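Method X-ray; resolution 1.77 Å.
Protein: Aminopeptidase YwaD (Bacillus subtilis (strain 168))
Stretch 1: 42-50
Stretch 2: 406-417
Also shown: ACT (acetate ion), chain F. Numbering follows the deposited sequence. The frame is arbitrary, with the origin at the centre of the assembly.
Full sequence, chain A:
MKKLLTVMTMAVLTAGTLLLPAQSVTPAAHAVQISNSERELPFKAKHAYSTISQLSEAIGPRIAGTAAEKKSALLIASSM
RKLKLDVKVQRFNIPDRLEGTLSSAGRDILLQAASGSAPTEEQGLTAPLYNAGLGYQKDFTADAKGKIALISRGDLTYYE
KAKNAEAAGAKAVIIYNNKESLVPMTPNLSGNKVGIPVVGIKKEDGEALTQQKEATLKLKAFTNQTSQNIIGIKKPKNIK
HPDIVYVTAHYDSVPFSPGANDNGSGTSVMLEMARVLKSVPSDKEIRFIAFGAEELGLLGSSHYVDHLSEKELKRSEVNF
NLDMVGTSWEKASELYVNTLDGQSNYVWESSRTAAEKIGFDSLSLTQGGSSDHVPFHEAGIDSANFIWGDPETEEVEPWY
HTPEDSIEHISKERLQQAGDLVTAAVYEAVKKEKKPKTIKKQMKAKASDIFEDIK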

ATOM      1  N   PRO A  42     -15.873  20.760  10.897  1.00 38.16           N
ATOM      2  CA  PRO A  42     -15.576  20.081  12.184  1.00 27.93           C
ATOM      3  C   PRO A  42     -15.029  18.668  12.016  1.00 27.58           C
ATOM      4  O   PRO A  42     -15.652  17.669  12.388  1.00 27.86           O
ATOM      5  N   PHE A  43     -13.836  18.564  11.434  1.00 25.04           N
ATOM      6  CA  PHE A  43     -13.140  17.284  11.397  1.00 22.81           C
ATOM      7  C   PHE A  43     -12.787  16.863  12.821  1.00 28.07           C
ATOM      8  O   PHE A  43     -12.214  17.646  13.580  1.00 28.39           O
ATOM      9  N   LYS A  44     -13.139  15.634  13.194  1.00 24.43           N
ATOM     10  CA  LYS A  44     -12.889  15.151  14.552  1.00 26.83           C
ATOM     11  C   LYS A  44     -12.035  13.891  14.491  1.00 28.51           C
ATOM     12  O   LYS A  44     -12.503  12.826  14.061  1.00 26.26           O
ATOM     13  N   ALA A  45     -10.789  14.017  14.946  1.00 25.44           N
ATOM     14  CA  ALA A  45      -9.869  12.883  14.920  1.00 24.70           C
ATOM     15  C   ALA A  45     -10.371  11.723  15.775  1.00 25.61           C
ATOM     16  O   ALA A  45     -10.016  10.570  15.509  1.00 25.41           O
ATOM     17  N   LYS A  46     -11.195  11.988  16.795  1.00 27.48           N
ATOM     18  CA  LYS A  46     -11.695  10.874  17.601  1.00 27.91           C
ATOM     19  C   LYS A  46     -12.501   9.906  16.740  1.00 29.67           C
ATOM     20  O   LYS A  46     -12.429   8.688  16.931  1.00 29.45           O
ATOM     21  N   HIS A  47     -13.251  10.434  15.767  1.00 26.88           N
ATOM     22  CA  HIS A  47     -13.976   9.570  14.842  1.00 25.02           C
ATOM     23  C   HIS A  47     -13.022   8.730  14.021  1.00 23.11           C
ATOM     24  O   HIS A  47     -13.266   7.539  13.789  1.00 26.38           O
ATOM     25  N   ALA A  48     -11.949   9.351  13.532  1.00 21.14           N
ATOM     26  CA  ALA A  48     -10.970   8.602  12.753  1.00 22.15           C
ATOM     27  C   ALA A  48     -10.299   7.537  13.613  1.00 25.37           C
ATOM     28  O   ALA A  48     -10.126   6.392  13.170  1.00 24.43           O
ATOM     29  N   TYR A  49      -9.919   7.892  14.845  1.00 24.10           N
ATOM     30  CA  TYR A  49      -9.347   6.909  15.760  1.00 19.71           C
ATOM     31  C   TYR A  49     -10.270   5.702  15.902  1.00 26.13           C
ATOM     32  O   TYR A  49      -9.832   4.546  15.808  1.00 23.47           O
ATOM     33  N   SER A  50     -11.567   5.959  16.108  1.00 25.34           N
ATOM     34  CA  SER A  50     -12.516   4.863  16.243  1.00 25.56           C
ATOM     35  C   SER A  50     -12.503   3.973  15.007  1.00 23.00           C
ATOM     36  O   SER A  50     -12.543   2.743  15.118  1.00 25.85           O
ATOM     37  N   SER A 406       0.529  -0.444  14.722  1.00 21.74           N
ATOM     38  CA  SER A 406      -0.634  -0.712  15.551  1.00 22.05           C
ATOM     39  C   SER A 406      -1.201   0.598  16.076  1.00 26.87           C
ATOM     40  O   SER A 406      -0.565   1.648  15.998  1.00 23.70           O
ATOM     41  N   ILE A 407      -2.418   0.528  16.623  1.00 22.28           N
ATOM     42  CA  ILE A 407      -3.061   1.753  17.085  1.00 20.84           C
ATOM     43  C   ILE A 407      -2.311   2.381  18.250  1.00 27.33           C
ATOM     44  O   ILE A 407      -2.426   3.595  18.470  1.00 25.88           O
ATOM     45  N   GLU A 408      -1.518   1.592  18.990  1.00 24.42           N
ATOM     46  CA  GLU A 408      -0.655   2.157  20.015  1.00 23.94           C
ATOM     47  C   GLU A 408       0.246   3.249  19.445  1.00 23.83           C
ATOM     48  O   GLU A 408       0.653   4.164  20.169  1.00 26.27           O
ATOM     49  N   HIS A 409       0.546   3.190  18.150  1.00 26.08           N
ATOM     50  CA  HIS A 409       1.458   4.143  17.530  1.00 24.26           C
ATOM     51  C   HIS A 409       0.721   5.114  16.621  1.00 25.96           C
ATOM     52  O   HIS A 409       1.266   5.578  15.622  1.00 22.21           O
ATOM     53  N   ILE A 410      -0.526   5.417  16.957  1.00 23.02           N
ATOM     54  CA  ILE A 410      -1.341   6.383  16.231  1.00 20.96           C
ATOM     55  C   ILE A 410      -1.515   7.588  17.138  1.00 23.94           C
ATOM     56  O   ILE A 410      -1.773   7.434  18.334  1.00 25.39           O
ATOM     57  N   SER A 411      -1.357   8.787  16.574  1.00 26.49           N
ATOM     58  CA  SER A 411      -1.546  10.035  17.303  1.00 26.82           C
ATOM     59  C   SER A 411      -2.833  10.707  16.832  1.00 26.10           C
ATOM     60  O   SER A 411      -2.985  10.994  15.638  1.00 24.13           O
ATOM     61  N   LYS A 412      -3.749  10.977  17.768  1.00 27.31           N
ATOM     62  CA  LYS A 412      -4.935  11.755  17.417  1.00 30.81           C
ATOM     63  C   LYS A 412      -4.564  13.165  16.978  1.00 28.00           C
ATOM     64  O   LYS A 412      -5.252  13.756  16.136  1.00 28.97           O
ATOM     65  N   GLU A 413      -3.503  13.734  17.555  1.00 26.92           N
ATOM     66  CA  GLU A 413      -3.099  15.078  17.155  1.00 31.65           C
ATOM     67  C   GLU A 413      -2.629  15.097  15.710  1.00 30.23           C
ATOM     68  O   GLU A 413      -2.882  16.064  14.982  1.00 30.87           O
ATOM     69  N   ARG A 414      -1.930  14.038  15.284  1.00 25.10           N
ATOM     70  CA  ARG A 414      -1.491  13.940  13.896  1.00 23.80           C
ATOM     71  C   ARG A 414      -2.662  13.687  12.961  1.00 22.38           C
ATOM     72  O   ARG A 414      -2.733  14.287  11.888  1.00 23.07           O
ATOM     73  N   LEU A 415      -3.587  12.799  13.343  1.00 26.15           N
ATOM     74  CA  LEU A 415      -4.815  12.633  12.572  1.00 20.77           C
ATOM     75  C   LEU A 415      -5.559  13.950  12.434  1.00 23.62           C
ATOM     76  O   LEU A 415      -6.058  14.285  11.352  1.00 25.66           O
ATOM     77  N   GLN A 416      -5.646  14.706  13.528  1.00 23.84           N
ATOM     78  CA  GLN A 416      -6.390  15.958  13.520  1.00 24.40           C
ATOM     79  C   GLN A 416      -5.747  16.977  12.591  1.00 28.71           C
ATOM     80  O   GLN A 416      -6.435  17.631  11.799  1.00 27.62           O
ATOM     81  N   GLN A 417      -4.427  17.131  12.676  1.00 26.82           N
ATOM     82  CA  GLN A 417      -3.757  18.138  11.858  1.00 31.02           C
ATOM     83  C   GLN A 417      -3.790  17.756  10.384  1.00 30.49           C
ATOM     84  O   GLN A 417      -4.053  18.606   9.525  1.00 26.25           O
TER

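Read along 406-417, this contact sets apolar side chains against the helix 45-50 and closes with one amide that reads the backbone just before and at the start of that helix. Ser406 makes no contact. Ile407 points toward the helix with chi1 and chi2 both t, an extended form that lays CD1 over one face of the Tyr49 ring, 3.7 Å from the ring centroid and 3.4 Å from Tyr49 CZ, a CH-pi contact. Tyr49, itself chi1 t, reaches past the isoleucine, and a water joins the two residues: it lies 2.5 Å from Tyr49 OH and donates to Ile407 O at 3.0 Å.

Glu408 points away and His409 is out of reach. Ile410, m at both chi angles, starts toward the helix but its end leads away, leaving CG2 4.2 Å from Tyr49 CD2. Ser411 turns away and caps its own helix, its OG accepting from Arg414 N at 2.9 Å. Lys412 leaves sideways, and its aliphatic part does the packing: CG lies 4.1 Å from Tyr49 CB, and CE 4.2 Å from Lys46 CA. Its carbonyl O sits 3.3 Å from Ala45 CB, a close fit against a small side chain.

Glu413 and Arg414 point away. Leu415 (m, t) points in, with CB 3.9 Å from Ala45 CB and CD1 4.3 Å from Ala48 CB.

Gln416 supplies the polar rule. With chi1 t and chi2 p, its amide donates from NE2 to Phe43 O (2.9 Å) and accepts at OE1 from Ala45 N (3.0 Å), satisfying backbone groups on both sides of the N-cap residue Lys44. NE2 also lies near the edge of the Phe43 ring. Lys44, Lys46 and His47 also bind an acetate, with Lys44 NZ 2.8 Å from acetate O.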

ATOM      1  CB  PRO A  42     -16.939  20.103  12.886  1.00 29.14           C
ATOM      2  CG  PRO A  42     -17.935  20.067  11.772  1.00 38.11           C
ATOM      3  CD  PRO A  42     -17.323  20.864  10.639  1.00 38.45           C
ATOM      4  CB  PHE A  43     -11.873  17.382  10.535  1.00 22.27           C
ATOM      5  CG  PHE A  43     -11.157  16.068  10.358  1.00 23.43           C
ATOM      6  CD1 PHE A  43     -10.311  15.576  11.353  1.00 26.04           C
ATOM      7  CD2 PHE A  43     -11.328  15.316   9.203  1.00 20.81           C
ATOM      8  CE1 PHE A  43      -9.663  14.358  11.199  1.00 24.74           C
ATOM      9  CE2 PHE A  43     -10.680  14.105   9.039  1.00 20.49           C
ATOM     10  CZ  PHE A  43      -9.849  13.618  10.032  1.00 29.48           C
ATOM     11  CB  LYS A  44     -14.196  14.904  15.294  1.00 33.63           C
ATOM     12  CG  LYS A  44     -14.983  16.189  15.516  1.00 35.80           C
ATOM     13  CD  LYS A  44     -16.253  15.942  16.275  1.00 36.52           C
ATOM     14  CE  LYS A  44     -17.164  17.162  16.219  1.00 35.44           C
ATOM     15  NZ  LYS A  44     -18.350  16.964  17.088  1.00 43.08           N
ATOM     16  CB  ALA A  45      -8.477  13.322  15.386  1.00 21.71           C
ATOM     17  CB  LYS A  46     -12.528  11.378  18.788  1.00 27.77           C
ATOM     18  CG  LYS A  46     -13.864  12.003  18.424  1.00 25.09           C
ATOM     19  CD  LYS A  46     -14.604  12.523  19.653  1.00 27.59           C
ATOM     20  CE  LYS A  46     -15.937  13.138  19.251  1.00 29.58           C
ATOM     21  NZ  LYS A  46     -16.640  13.815  20.386  1.00 31.42           N
ATOM     22  CB  HIS A  47     -14.837  10.399  13.898  1.00 21.43           C
ATOM     23  CG  HIS A  47     -15.933  11.144  14.579  1.00 25.47           C
ATOM     24  ND1 HIS A  47     -16.634  12.153  13.957  1.00 32.89           N
ATOM     25  CD2 HIS A  47     -16.457  11.024  15.819  1.00 33.61           C
ATOM     26  CE1 HIS A  47     -17.545  12.628  14.788  1.00 35.19           C
ATOM     27  NE2 HIS A  47     -17.457  11.962  15.926  1.00 33.95           N
ATOM     28  CB  ALA A  48      -9.934   9.552  12.142  1.00 21.80           C
ATOM     29  CB  TYR A  49      -9.083   7.556  17.129  1.00 20.37           C
ATOM     30  CG  TYR A  49      -8.326   6.648  18.075  1.00 27.29           C
ATOM     31  CD1 TYR A  49      -9.002   5.785  18.933  1.00 29.80           C
ATOM     32  CD2 TYR A  49      -6.933   6.627  18.085  1.00 26.95           C
ATOM     33  CE1 TYR A  49      -8.315   4.945  19.789  1.00 31.04           C
ATOM     34  CE2 TYR A  49      -6.235   5.787  18.946  1.00 25.33           C
ATOM     35  CZ  TYR A  49      -6.932   4.948  19.789  1.00 29.92           C
ATOM     36  OH  TYR A  49      -6.249   4.097  20.633  1.00 31.68           O
ATOM     37  CB  SER A  50     -13.918   5.411  16.493  1.00 36.02           C
ATOM     38  OG  SER A  50     -14.828   4.346  16.685  1.00 46.86           O
ATOM     39  CB  SER A 406      -0.253  -1.607  16.727  1.00 20.75           C
ATOM     40  OG  SER A 406       0.650  -0.902  17.566  1.00 24.38           O
ATOM     41  CB  ILE A 407      -4.537   1.473  17.421  1.00 26.31           C
ATOM     42  CG1 ILE A 407      -5.354   2.760  17.268  1.00 31.58           C
ATOM     43  CG2 ILE A 407      -4.684   0.867  18.815  1.00 29.95           C
ATOM     44  CD1 ILE A 407      -6.847   2.546  17.344  1.00 29.24           C
ATOM     45  CB  GLU A 408       0.180   1.035  20.672  1.00 27.85           C
ATOM     46  CG  GLU A 408       1.404   1.507  21.412  1.00 45.24           C
ATOM     47  CD  GLU A 408       2.122   0.385  22.148  1.00 47.94           C
ATOM     48  OE1 GLU A 408       2.741   0.671  23.193  1.00 47.10           O
ATOM     49  OE2 GLU A 408       2.075  -0.773  21.679  1.00 43.49           O
ATOM     50  CB  HIS A 409       2.559   3.402  16.767  1.00 24.01           C
ATOM     51  CG  HIS A 409       3.501   2.662  17.667  1.00 25.96           C
ATOM     52  ND1 HIS A 409       3.796   1.324  17.507  1.00 30.49           N
ATOM     53  CD2 HIS A 409       4.198   3.073  18.754  1.00 27.65           C
ATOM     54  CE1 HIS A 409       4.635   0.942  18.454  1.00 28.34           C
ATOM     55  NE2 HIS A 409       4.901   1.985  19.221  1.00 29.38           N
ATOM     56  CB  ILE A 410      -2.704   5.782  15.837  1.00 20.77           C
ATOM     57  CG1 ILE A 410      -2.539   4.784  14.694  1.00 18.80           C
ATOM     58  CG2 ILE A 410      -3.698   6.886  15.430  1.00 21.46           C
ATOM     59  CD1 ILE A 410      -2.138   5.407  13.377  1.00 20.57           C
ATOM     60  CB  SER A 411      -0.361  10.974  17.089  1.00 25.43           C
ATOM     61  OG  SER A 411      -0.737  12.312  17.340  1.00 26.24           O
ATOM     62  CB  LYS A 412      -5.904  11.820  18.600  1.00 37.07           C
ATOM     63  CG  LYS A 412      -6.917  10.684  18.645  1.00 29.76           C
ATOM     64  CD  LYS A 412      -7.517  10.538  20.036  1.00 43.99           C
ATOM     65  CE  LYS A 412      -8.605  11.565  20.296  1.00 49.65           C
ATOM     66  NZ  LYS A 412      -9.172  11.424  21.668  1.00 41.10           N
ATOM     67  CB  GLU A 413      -1.997  15.603  18.073  1.00 41.04           C
ATOM     68  CG  GLU A 413      -2.443  15.918  19.482  1.00 55.62           C
ATOM     69  CD  GLU A 413      -1.273  15.939  20.449  1.00 70.29           C
ATOM     70  OE1 GLU A 413      -1.123  14.970  21.229  1.00 71.47           O
ATOM     71  OE2 GLU A 413      -0.500  16.919  20.419  1.00 69.43           O
ATOM     72  CB  ARG A 414      -0.444  12.834  13.751  1.00 25.47           C
ATOM     73  CG  ARG A 414       0.883  13.181  14.441  1.00 30.65           C
ATOM     74  CD  ARG A 414       1.865  13.776  13.446  1.00 24.79           C
ATOM     75  NE  ARG A 414       3.080  14.299  14.080  1.00 26.61           N
ATOM     76  CZ  ARG A 414       4.113  13.554  14.455  1.00 27.93           C
ATOM     77  NH1 ARG A 414       4.086  12.241  14.290  1.00 25.63           N
ATOM     78  NH2 ARG A 414       5.183  14.130  14.994  1.00 31.21           N
ATOM     79  CB  LEU A 415      -5.727  11.606  13.240  1.00 23.76           C
ATOM     80  CG  LEU A 415      -5.268  10.149  13.187  1.00 23.63           C
ATOM     81  CD1 LEU A 415      -6.144   9.294  14.091  1.00 24.97           C
ATOM     82  CD2 LEU A 415      -5.280   9.642  11.743  1.00 21.28           C
ATOM     83  CB  GLN A 416      -6.488  16.507  14.945  1.00 26.33           C
ATOM     84  CG  GLN A 416      -7.320  17.769  15.059  1.00 27.75           C
ATOM     85  CD  GLN A 416      -8.780  17.472  14.835  1.00 30.13           C
ATOM     86  OE1 GLN A 416      -9.331  16.542  15.431  1.00 28.98           O
ATOM     87  NE2 GLN A 416      -9.419  18.247  13.961  1.00 27.33           N
ATOM     88  CB  GLN A 417      -2.315  18.328  12.338  1.00 36.05           C
ATOM     89  CG  GLN A 417      -1.494  19.316  11.499  1.00 48.84           C
ATOM     90  CD  GLN A 417      -2.049  20.743  11.513  1.00 62.57           C
ATOM     91  OE1 GLN A 417      -2.849  21.126  10.650  1.00 64.09           O
ATOM     92  NE2 GLN A 417      -1.612  21.536  12.485  1.00 57.65           N
TER
HETATM   93  C   ACT F 503     -19.889  13.815  18.359  1.00 60.27           C
HETATM   94  O   ACT F 503     -19.215  14.818  18.729  1.00 61.64           O
HETATM   95  OXT ACT F 503     -19.475  12.670  18.026  1.00 59.27           O
HETATM   96  CH3 ACT F 503     -21.446  14.031  18.321  1.00 56.28           C
HETATM   97  O   HOH W   1      -3.805   4.309  20.999  1.00 31.36           O